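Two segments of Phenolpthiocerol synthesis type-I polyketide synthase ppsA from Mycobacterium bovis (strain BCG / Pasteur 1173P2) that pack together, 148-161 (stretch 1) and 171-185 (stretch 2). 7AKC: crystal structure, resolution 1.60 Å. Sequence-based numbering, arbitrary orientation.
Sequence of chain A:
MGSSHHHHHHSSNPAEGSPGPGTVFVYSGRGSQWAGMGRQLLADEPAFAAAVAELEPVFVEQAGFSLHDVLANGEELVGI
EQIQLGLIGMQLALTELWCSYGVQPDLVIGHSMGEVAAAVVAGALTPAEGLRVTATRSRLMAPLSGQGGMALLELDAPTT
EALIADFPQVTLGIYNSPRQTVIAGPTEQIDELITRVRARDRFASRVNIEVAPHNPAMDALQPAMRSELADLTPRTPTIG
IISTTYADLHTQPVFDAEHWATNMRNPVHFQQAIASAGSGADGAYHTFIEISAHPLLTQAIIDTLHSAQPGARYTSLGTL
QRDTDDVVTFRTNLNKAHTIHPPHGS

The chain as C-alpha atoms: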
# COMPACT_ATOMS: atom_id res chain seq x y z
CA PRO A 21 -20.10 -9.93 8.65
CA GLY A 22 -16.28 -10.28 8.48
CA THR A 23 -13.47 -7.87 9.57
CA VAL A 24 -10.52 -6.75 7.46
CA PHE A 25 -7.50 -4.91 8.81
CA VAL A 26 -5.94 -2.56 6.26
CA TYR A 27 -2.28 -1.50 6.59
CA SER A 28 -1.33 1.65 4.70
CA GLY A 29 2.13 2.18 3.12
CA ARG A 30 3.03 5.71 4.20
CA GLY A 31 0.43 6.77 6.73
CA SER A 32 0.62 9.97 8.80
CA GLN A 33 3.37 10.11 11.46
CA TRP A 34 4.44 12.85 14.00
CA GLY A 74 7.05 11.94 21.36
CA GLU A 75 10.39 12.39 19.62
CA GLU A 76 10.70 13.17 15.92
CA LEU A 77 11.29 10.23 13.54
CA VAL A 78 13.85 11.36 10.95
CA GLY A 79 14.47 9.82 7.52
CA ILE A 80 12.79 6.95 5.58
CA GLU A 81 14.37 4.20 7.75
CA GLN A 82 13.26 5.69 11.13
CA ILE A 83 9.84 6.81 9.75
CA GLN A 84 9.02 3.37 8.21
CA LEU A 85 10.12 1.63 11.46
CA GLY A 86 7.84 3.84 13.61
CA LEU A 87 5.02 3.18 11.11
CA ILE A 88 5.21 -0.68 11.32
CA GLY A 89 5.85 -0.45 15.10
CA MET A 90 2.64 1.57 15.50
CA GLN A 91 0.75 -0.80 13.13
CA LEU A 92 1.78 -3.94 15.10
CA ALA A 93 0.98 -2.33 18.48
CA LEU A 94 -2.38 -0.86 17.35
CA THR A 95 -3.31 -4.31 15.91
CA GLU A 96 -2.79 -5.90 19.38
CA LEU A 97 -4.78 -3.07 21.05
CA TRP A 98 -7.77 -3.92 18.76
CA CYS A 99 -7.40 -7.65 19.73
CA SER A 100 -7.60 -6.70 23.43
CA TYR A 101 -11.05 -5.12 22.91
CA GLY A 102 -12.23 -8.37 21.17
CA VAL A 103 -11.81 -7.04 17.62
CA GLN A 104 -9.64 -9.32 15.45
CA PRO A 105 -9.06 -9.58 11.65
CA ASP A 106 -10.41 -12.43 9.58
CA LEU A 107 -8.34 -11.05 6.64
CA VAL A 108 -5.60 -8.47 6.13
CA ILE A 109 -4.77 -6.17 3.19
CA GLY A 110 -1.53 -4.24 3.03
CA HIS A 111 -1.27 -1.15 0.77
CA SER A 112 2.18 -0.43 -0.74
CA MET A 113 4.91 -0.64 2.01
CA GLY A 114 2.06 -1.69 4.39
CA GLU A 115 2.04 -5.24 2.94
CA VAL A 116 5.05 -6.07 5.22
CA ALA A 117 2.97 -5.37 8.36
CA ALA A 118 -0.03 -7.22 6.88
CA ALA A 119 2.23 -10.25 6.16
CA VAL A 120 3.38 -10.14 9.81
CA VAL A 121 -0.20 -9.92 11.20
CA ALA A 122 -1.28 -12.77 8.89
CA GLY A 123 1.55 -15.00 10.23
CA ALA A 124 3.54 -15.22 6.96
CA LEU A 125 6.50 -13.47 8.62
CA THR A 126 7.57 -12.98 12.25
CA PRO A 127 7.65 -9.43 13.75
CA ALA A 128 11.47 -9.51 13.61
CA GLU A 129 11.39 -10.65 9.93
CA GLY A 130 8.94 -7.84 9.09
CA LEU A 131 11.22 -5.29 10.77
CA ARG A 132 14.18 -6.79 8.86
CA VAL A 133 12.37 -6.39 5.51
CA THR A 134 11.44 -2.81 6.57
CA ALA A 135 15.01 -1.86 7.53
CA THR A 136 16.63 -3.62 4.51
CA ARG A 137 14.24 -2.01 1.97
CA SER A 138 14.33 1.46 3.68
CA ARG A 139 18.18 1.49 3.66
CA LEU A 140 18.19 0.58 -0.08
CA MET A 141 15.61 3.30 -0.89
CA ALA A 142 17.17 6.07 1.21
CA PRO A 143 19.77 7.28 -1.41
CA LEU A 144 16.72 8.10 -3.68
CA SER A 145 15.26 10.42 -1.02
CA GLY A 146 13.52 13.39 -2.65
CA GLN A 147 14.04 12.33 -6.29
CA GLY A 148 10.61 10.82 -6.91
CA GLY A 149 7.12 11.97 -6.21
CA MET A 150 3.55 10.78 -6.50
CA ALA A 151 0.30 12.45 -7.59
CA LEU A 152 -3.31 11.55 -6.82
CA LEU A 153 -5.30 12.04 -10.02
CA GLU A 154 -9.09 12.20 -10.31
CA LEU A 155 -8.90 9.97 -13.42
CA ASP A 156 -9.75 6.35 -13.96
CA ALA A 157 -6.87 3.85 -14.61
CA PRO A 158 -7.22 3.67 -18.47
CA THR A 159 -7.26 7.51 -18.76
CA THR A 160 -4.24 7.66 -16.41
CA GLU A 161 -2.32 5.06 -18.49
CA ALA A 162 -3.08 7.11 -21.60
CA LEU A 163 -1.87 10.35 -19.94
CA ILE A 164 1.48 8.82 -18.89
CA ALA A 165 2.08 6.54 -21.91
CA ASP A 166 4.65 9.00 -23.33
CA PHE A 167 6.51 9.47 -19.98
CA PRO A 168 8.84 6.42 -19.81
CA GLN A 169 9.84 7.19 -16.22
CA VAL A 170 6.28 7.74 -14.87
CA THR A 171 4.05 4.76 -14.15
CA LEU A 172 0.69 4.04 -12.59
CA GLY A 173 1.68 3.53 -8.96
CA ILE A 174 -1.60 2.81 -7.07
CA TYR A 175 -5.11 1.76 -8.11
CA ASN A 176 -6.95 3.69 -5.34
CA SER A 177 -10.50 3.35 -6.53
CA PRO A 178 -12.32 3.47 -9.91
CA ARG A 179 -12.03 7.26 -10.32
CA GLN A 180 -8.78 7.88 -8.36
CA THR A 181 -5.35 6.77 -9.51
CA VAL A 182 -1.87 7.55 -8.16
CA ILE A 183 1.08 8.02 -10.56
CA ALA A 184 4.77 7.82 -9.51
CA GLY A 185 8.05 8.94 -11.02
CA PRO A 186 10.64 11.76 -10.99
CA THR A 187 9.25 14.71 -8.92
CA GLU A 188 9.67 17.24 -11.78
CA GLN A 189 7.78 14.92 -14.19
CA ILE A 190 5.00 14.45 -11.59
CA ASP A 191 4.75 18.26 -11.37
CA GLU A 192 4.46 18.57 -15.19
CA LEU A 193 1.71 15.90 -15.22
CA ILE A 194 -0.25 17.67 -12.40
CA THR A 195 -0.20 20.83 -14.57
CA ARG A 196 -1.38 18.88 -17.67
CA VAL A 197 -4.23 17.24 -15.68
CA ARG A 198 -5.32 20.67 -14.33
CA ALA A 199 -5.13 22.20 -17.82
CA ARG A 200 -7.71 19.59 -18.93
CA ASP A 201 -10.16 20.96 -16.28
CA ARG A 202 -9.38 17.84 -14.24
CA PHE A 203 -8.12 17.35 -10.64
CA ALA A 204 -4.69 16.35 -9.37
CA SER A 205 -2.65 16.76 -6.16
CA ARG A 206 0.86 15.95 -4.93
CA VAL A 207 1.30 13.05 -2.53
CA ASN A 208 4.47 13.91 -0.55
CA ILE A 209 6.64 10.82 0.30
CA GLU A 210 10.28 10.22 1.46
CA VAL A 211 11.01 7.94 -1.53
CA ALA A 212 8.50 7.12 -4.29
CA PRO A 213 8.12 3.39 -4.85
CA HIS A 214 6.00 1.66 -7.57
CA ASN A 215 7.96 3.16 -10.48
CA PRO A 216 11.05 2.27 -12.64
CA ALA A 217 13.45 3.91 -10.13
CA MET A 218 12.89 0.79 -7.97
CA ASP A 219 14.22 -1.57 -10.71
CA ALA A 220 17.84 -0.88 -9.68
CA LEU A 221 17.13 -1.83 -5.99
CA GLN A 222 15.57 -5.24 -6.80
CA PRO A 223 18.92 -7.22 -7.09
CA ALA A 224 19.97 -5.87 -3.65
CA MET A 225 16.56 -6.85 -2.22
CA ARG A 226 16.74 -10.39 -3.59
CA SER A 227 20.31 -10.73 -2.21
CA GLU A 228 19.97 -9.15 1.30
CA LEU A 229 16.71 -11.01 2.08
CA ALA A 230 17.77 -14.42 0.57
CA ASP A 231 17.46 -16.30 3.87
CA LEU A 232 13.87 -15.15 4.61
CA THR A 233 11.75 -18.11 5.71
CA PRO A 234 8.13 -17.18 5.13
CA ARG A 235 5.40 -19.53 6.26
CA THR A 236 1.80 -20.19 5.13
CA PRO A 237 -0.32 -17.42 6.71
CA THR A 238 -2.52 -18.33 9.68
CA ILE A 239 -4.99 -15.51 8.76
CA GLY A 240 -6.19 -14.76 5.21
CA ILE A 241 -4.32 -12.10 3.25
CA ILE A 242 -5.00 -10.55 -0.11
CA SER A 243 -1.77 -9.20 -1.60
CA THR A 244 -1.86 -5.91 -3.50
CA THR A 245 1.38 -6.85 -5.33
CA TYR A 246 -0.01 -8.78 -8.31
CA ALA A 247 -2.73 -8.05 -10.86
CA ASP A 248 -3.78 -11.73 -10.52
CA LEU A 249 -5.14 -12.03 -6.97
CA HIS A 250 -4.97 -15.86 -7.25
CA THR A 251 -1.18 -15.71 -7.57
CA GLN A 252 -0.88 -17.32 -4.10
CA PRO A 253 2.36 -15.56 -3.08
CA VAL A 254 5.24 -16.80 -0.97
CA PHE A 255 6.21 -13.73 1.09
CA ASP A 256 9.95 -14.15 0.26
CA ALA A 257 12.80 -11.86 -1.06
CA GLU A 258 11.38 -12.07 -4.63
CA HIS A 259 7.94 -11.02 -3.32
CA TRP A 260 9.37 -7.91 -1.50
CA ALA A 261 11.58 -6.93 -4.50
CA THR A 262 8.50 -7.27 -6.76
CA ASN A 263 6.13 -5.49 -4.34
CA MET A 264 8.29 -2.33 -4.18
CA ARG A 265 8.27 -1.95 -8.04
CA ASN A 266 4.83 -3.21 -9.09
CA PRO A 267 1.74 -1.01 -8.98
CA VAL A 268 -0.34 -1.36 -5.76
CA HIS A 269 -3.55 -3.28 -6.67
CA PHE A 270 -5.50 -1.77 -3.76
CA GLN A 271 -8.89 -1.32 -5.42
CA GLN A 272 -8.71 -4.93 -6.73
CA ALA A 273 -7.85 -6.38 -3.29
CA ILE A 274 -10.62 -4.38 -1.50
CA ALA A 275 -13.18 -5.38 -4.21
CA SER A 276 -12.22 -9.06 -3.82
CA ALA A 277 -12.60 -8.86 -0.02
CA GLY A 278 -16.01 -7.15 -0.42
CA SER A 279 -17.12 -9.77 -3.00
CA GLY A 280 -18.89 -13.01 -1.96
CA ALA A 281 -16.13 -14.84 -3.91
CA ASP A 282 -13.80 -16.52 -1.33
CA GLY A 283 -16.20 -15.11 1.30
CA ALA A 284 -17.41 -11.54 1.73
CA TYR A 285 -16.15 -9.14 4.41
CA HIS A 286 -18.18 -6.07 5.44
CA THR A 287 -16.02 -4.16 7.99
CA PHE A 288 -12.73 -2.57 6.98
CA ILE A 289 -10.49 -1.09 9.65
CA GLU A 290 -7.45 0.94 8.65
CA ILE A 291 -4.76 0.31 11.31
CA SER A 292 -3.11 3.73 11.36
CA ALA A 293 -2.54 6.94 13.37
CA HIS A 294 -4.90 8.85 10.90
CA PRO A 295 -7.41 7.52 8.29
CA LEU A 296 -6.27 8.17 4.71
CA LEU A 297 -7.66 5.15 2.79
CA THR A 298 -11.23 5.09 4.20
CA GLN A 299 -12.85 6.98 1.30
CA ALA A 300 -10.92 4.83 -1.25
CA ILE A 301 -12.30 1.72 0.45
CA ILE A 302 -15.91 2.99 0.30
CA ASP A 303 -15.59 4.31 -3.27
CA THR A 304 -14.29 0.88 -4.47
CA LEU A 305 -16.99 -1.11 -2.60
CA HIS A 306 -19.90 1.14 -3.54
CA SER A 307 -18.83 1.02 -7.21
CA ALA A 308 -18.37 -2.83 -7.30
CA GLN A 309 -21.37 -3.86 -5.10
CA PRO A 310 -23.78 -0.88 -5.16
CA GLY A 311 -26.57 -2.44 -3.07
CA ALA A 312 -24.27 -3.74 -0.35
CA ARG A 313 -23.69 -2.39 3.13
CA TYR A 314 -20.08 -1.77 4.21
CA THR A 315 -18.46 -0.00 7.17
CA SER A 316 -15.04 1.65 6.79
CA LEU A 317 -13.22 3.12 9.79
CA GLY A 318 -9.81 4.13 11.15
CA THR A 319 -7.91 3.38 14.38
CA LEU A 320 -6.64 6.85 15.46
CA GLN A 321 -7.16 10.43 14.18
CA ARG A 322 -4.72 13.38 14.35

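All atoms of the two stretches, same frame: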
# COMPACT_ATOMS: atom_id res chain seq x y z
N GLY A 148 11.89 11.21 -6.32
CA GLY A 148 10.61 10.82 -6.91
C GLY A 148 9.44 11.36 -6.14
O GLY A 148 9.55 11.73 -4.96
N GLY A 149 8.34 11.48 -6.82
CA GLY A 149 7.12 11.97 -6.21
C GLY A 149 5.93 11.18 -6.71
O GLY A 149 6.08 10.26 -7.52
N MET A 150 4.79 11.42 -6.09
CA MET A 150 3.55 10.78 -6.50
C MET A 150 2.47 11.82 -6.68
O MET A 150 2.56 12.90 -6.10
CB MET A 150 3.13 9.72 -5.48
CG MET A 150 4.15 8.59 -5.41
SD MET A 150 3.80 7.32 -4.18
CE MET A 150 3.33 6.01 -5.19
N ALA A 151 1.42 11.51 -7.45
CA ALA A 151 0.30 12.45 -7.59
C ALA A 151 -0.98 11.64 -7.59
O ALA A 151 -1.05 10.62 -8.28
CB ALA A 151 0.40 13.28 -8.86
N LEU A 152 -1.98 12.13 -6.87
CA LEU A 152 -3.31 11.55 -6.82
C LEU A 152 -4.10 12.24 -7.91
O LEU A 152 -4.28 13.47 -7.87
CB LEU A 152 -3.96 11.83 -5.46
CG LEU A 152 -5.42 11.35 -5.33
CD1 LEU A 152 -5.54 9.82 -5.57
CD2 LEU A 152 -6.02 11.78 -3.97
N LEU A 153 -4.55 11.48 -8.91
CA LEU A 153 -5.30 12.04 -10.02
C LEU A 153 -6.76 11.62 -9.96
O LEU A 153 -7.06 10.43 -9.68
CB LEU A 153 -4.70 11.51 -11.35
CG LEU A 153 -3.18 11.60 -11.50
CD1 LEU A 153 -2.75 11.10 -12.85
CD2 LEU A 153 -2.67 13.03 -11.26
N GLU A 154 -7.68 12.54 -10.26
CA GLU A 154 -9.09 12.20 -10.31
C GLU A 154 -9.39 11.75 -11.76
O GLU A 154 -10.14 12.39 -12.52
CB GLU A 154 -9.99 13.36 -9.81
CG GLU A 154 -9.61 13.89 -8.43
CD GLU A 154 -9.58 12.93 -7.25
OE1 GLU A 154 -10.40 11.99 -7.23
OE2 GLU A 154 -8.74 13.14 -6.34
N LEU A 155 -8.76 10.65 -12.13
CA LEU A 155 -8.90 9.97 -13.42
C LEU A 155 -8.98 8.48 -13.17
O LEU A 155 -8.31 7.97 -12.24
CB LEU A 155 -7.63 10.20 -14.29
CG LEU A 155 -7.25 11.63 -14.62
CD1 LEU A 155 -5.93 11.66 -15.37
CD2 LEU A 155 -8.37 12.39 -15.39
N ASP A 156 -9.72 7.78 -14.06
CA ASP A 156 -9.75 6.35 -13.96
C ASP A 156 -8.40 5.75 -14.46
O ASP A 156 -7.55 6.49 -14.97
CB ASP A 156 -10.98 5.79 -14.65
CG ASP A 156 -11.10 5.99 -16.15
OD1 ASP A 156 -10.06 6.16 -16.81
OD2 ASP A 156 -12.23 5.88 -16.67
N ALA A 157 -8.17 4.42 -14.24
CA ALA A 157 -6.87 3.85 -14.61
C ALA A 157 -6.58 3.89 -16.13
O ALA A 157 -5.50 4.32 -16.50
CB ALA A 157 -6.69 2.45 -14.02
N PRO A 158 -7.56 3.66 -17.03
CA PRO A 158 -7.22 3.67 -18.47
C PRO A 158 -6.87 5.10 -18.93
O PRO A 158 -5.91 5.29 -19.67
CB PRO A 158 -8.49 3.16 -19.14
CG PRO A 158 -9.13 2.27 -18.09
CD PRO A 158 -8.88 3.05 -16.79
N THR A 159 -7.57 6.11 -18.39
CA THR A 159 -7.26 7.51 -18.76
C THR A 159 -5.87 7.90 -18.20
O THR A 159 -5.06 8.57 -18.86
CB THR A 159 -8.31 8.45 -18.16
OG1 THR A 159 -9.62 8.08 -18.61
CG2 THR A 159 -8.03 9.89 -18.55
N THR A 160 -5.56 7.42 -16.99
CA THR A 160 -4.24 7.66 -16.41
C THR A 160 -3.15 7.02 -17.28
O THR A 160 -2.17 7.67 -17.62
CB THR A 160 -4.16 7.10 -15.00
OG1 THR A 160 -5.09 7.81 -14.19
CG2 THR A 160 -2.74 7.29 -14.41
N GLU A 161 -3.34 5.73 -17.67
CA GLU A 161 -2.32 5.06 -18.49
C GLU A 161 -2.09 5.83 -19.79
O GLU A 161 -0.96 6.00 -20.21
CB GLU A 161 -2.67 3.61 -18.80
CG GLU A 161 -2.73 2.73 -17.57
CD GLU A 161 -1.38 2.23 -17.08
OE1 GLU A 161 -0.34 2.88 -17.34
OE2 GLU A 161 -1.36 1.20 -16.39
N THR A 171 4.96 5.89 -14.02
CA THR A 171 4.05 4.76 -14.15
C THR A 171 2.87 4.90 -13.22
O THR A 171 2.89 5.71 -12.27
CB THR A 171 4.85 3.43 -13.96
OG1 THR A 171 5.52 3.47 -12.70
CG2 THR A 171 5.85 3.19 -15.10
N LEU A 172 1.84 4.10 -13.46
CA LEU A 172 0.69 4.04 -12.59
C LEU A 172 1.20 3.32 -11.34
O LEU A 172 1.75 2.22 -11.42
CB LEU A 172 -0.41 3.23 -13.29
CG LEU A 172 -1.76 3.26 -12.61
CD1 LEU A 172 -2.92 2.96 -13.62
CD2 LEU A 172 -1.84 2.25 -11.50
N GLY A 173 1.15 4.02 -10.23
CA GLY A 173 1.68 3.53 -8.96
C GLY A 173 0.64 2.83 -8.09
O GLY A 173 0.97 1.84 -7.43
N ILE A 174 -0.57 3.41 -7.96
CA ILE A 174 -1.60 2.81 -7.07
C ILE A 174 -2.98 2.92 -7.68
O ILE A 174 -3.36 3.99 -8.18
CB ILE A 174 -1.63 3.48 -5.66
CG1 ILE A 174 -0.23 3.57 -5.02
CG2 ILE A 174 -2.65 2.79 -4.68
CD1 ILE A 174 -0.22 4.37 -3.63
N TYR A 175 -3.72 1.76 -7.67
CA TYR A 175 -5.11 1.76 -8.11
C TYR A 175 -5.91 2.06 -6.83
O TYR A 175 -6.14 1.14 -6.03
CB TYR A 175 -5.55 0.40 -8.70
CG TYR A 175 -4.83 0.00 -9.96
CD1 TYR A 175 -3.64 -0.72 -9.91
CD2 TYR A 175 -5.38 0.26 -11.22
CE1 TYR A 175 -3.02 -1.16 -11.08
CE2 TYR A 175 -4.77 -0.18 -12.38
CZ TYR A 175 -3.60 -0.91 -12.31
OH TYR A 175 -2.98 -1.30 -13.46
N ASN A 176 -6.22 3.32 -6.57
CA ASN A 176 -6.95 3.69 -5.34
C ASN A 176 -8.37 3.22 -5.34
O ASN A 176 -8.83 2.56 -4.42
CB ASN A 176 -6.89 5.20 -5.09
CG ASN A 176 -5.90 5.56 -4.05
OD1 ASN A 176 -4.95 4.84 -3.80
ND2 ASN A 176 -6.07 6.72 -3.43
N SER A 177 -9.10 3.63 -6.38
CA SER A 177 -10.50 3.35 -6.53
C SER A 177 -10.82 3.64 -8.02
O SER A 177 -9.93 4.05 -8.79
CB SER A 177 -11.30 4.23 -5.56
OG SER A 177 -11.24 5.59 -5.96
N PRO A 178 -12.03 3.34 -8.47
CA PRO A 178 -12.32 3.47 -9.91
C PRO A 178 -12.01 4.82 -10.53
O PRO A 178 -11.57 4.86 -11.66
CB PRO A 178 -13.81 3.13 -10.00
CG PRO A 178 -13.99 2.15 -8.85
CD PRO A 178 -13.16 2.73 -7.74
N ARG A 179 -12.22 5.91 -9.79
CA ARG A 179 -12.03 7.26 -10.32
C ARG A 179 -10.82 7.99 -9.73
O ARG A 179 -10.74 9.21 -9.86
CB ARG A 179 -13.29 8.10 -10.06
CG ARG A 179 -14.53 7.45 -10.61
CD ARG A 179 -14.66 7.82 -12.07
N GLN A 180 -9.95 7.27 -9.01
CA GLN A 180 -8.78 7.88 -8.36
C GLN A 180 -7.59 6.99 -8.61
O GLN A 180 -7.59 5.83 -8.18
CB GLN A 180 -8.97 7.89 -6.85
CG GLN A 180 -9.88 8.94 -6.29
CD GLN A 180 -9.35 9.31 -4.92
OE1 GLN A 180 -8.91 8.44 -4.11
NE2 GLN A 180 -9.34 10.59 -4.65
N THR A 181 -6.53 7.56 -9.19
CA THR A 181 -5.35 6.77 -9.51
C THR A 181 -4.10 7.55 -9.14
O THR A 181 -4.06 8.75 -9.37
CB THR A 181 -5.37 6.50 -11.05
OG1 THR A 181 -6.64 5.91 -11.40
CG2 THR A 181 -4.26 5.54 -11.49
N VAL A 182 -3.11 6.89 -8.53
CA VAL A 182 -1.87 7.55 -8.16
C VAL A 182 -0.79 7.22 -9.18
O VAL A 182 -0.64 6.03 -9.53
CB VAL A 182 -1.43 7.10 -6.75
CG1 VAL A 182 -0.09 7.72 -6.37
CG2 VAL A 182 -2.51 7.44 -5.73
N ILE A 183 -0.07 8.22 -9.67
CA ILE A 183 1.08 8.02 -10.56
C ILE A 183 2.39 8.26 -9.75
O ILE A 183 2.37 8.96 -8.74
CB ILE A 183 1.05 8.92 -11.77
CG1 ILE A 183 0.99 10.42 -11.36
CG2 ILE A 183 -0.19 8.54 -12.63
CD1 ILE A 183 1.15 11.35 -12.56
N ALA A 184 3.51 7.72 -10.21
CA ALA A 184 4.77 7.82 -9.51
C ALA A 184 5.90 7.93 -10.51
O ALA A 184 5.89 7.27 -11.54
CB ALA A 184 4.97 6.60 -8.60
N GLY A 185 6.90 8.73 -10.16
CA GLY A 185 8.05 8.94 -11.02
C GLY A 185 8.86 10.14 -10.55
O GLY A 185 8.65 10.68 -9.46
O HOH W 1 -10.28 2.92 -12.95
O HOH W 2 1.97 2.75 -16.04
O HOH W 3 -3.56 -0.22 -15.82

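A strand followed by a helix often packs on a β-hairpin through an apolar middle, leaving polar groups to satisfy the margins, and these two segments of a polyketide synthase illustrate the principle well. At the centre lies Ile183. Its CG2 approaches Leu153 CD1 at 3.6 Å and Thr160 CG2 at 3.4 Å, so one isoleucine touches both the neighbouring strand and the helix that follows it. Ala151 fills the space beside it, with its CB 3.8 Å from Ile183 CG1. At the start of the helix, Ala157 meets two larger side chains: its CB lies 3.8 Å from Leu172 CD1 and 3.6 Å from Tyr175 CE2, the latter contact being made at the edge of the aromatic ring.

The other face of the sheet, carrying Met150, Leu152, Val182 and Ala184, has its own apolar cluster. Met150 CE rests 3.8 Å from Ala184 CB and 4.2 Å from Ile174 CD1, while Leu152 CD1 meets Val182 CG2 at 3.9 Å.

Between these two layers runs the backbone. Strand 148-153 is antiparallel to strand 180-184, their directions 160° apart, and the peptide groups pair in the classical alternation. Ala151 N donates to Ile183 O (3.0 Å) and Ile183 N to Ala151 O (2.9 Å); Leu153 and Thr181 form an equivalent reciprocal pair, as do Gly149 and Gly185. The intervening non-hydrogen-bonded pairs, Met150 with Ala184 and Leu152 with Val182, bring their CA atoms closer, to 4.4 and 4.5 Å. Here CA-H...O contacts supplement the ladder, as between Val182 CA and Ala151 O at 3.2 Å.

Where the ladder gives way to the loop, side chains take over the bonding. Thr181 OG1 donates to Leu155 O at 2.8 Å, tying the hairpin to the segment leading into the helix. Asp156 caps that helix by accepting from Thr159 N at its OD1 (2.9 Å), and Thr160 OG1 donates to Asp156 O at 2.9 Å.

At the outer margin, Gln180 NE2 donates to Glu154 OE1 at 3.1 Å and, through a weak bond, to Glu154 OE2 at the same distance, an amide set against a carboxylate. Water completes the edge. One molecule accepts from Ala157 N (2.9 Å) and donates to Pro178 O (2.7 Å), joining the first turn of the helix to the β-turn. Two others use the carboxylate of Glu161 to reach Leu172 N and Tyr175 OH, bridging gaps that the protein atoms leave open.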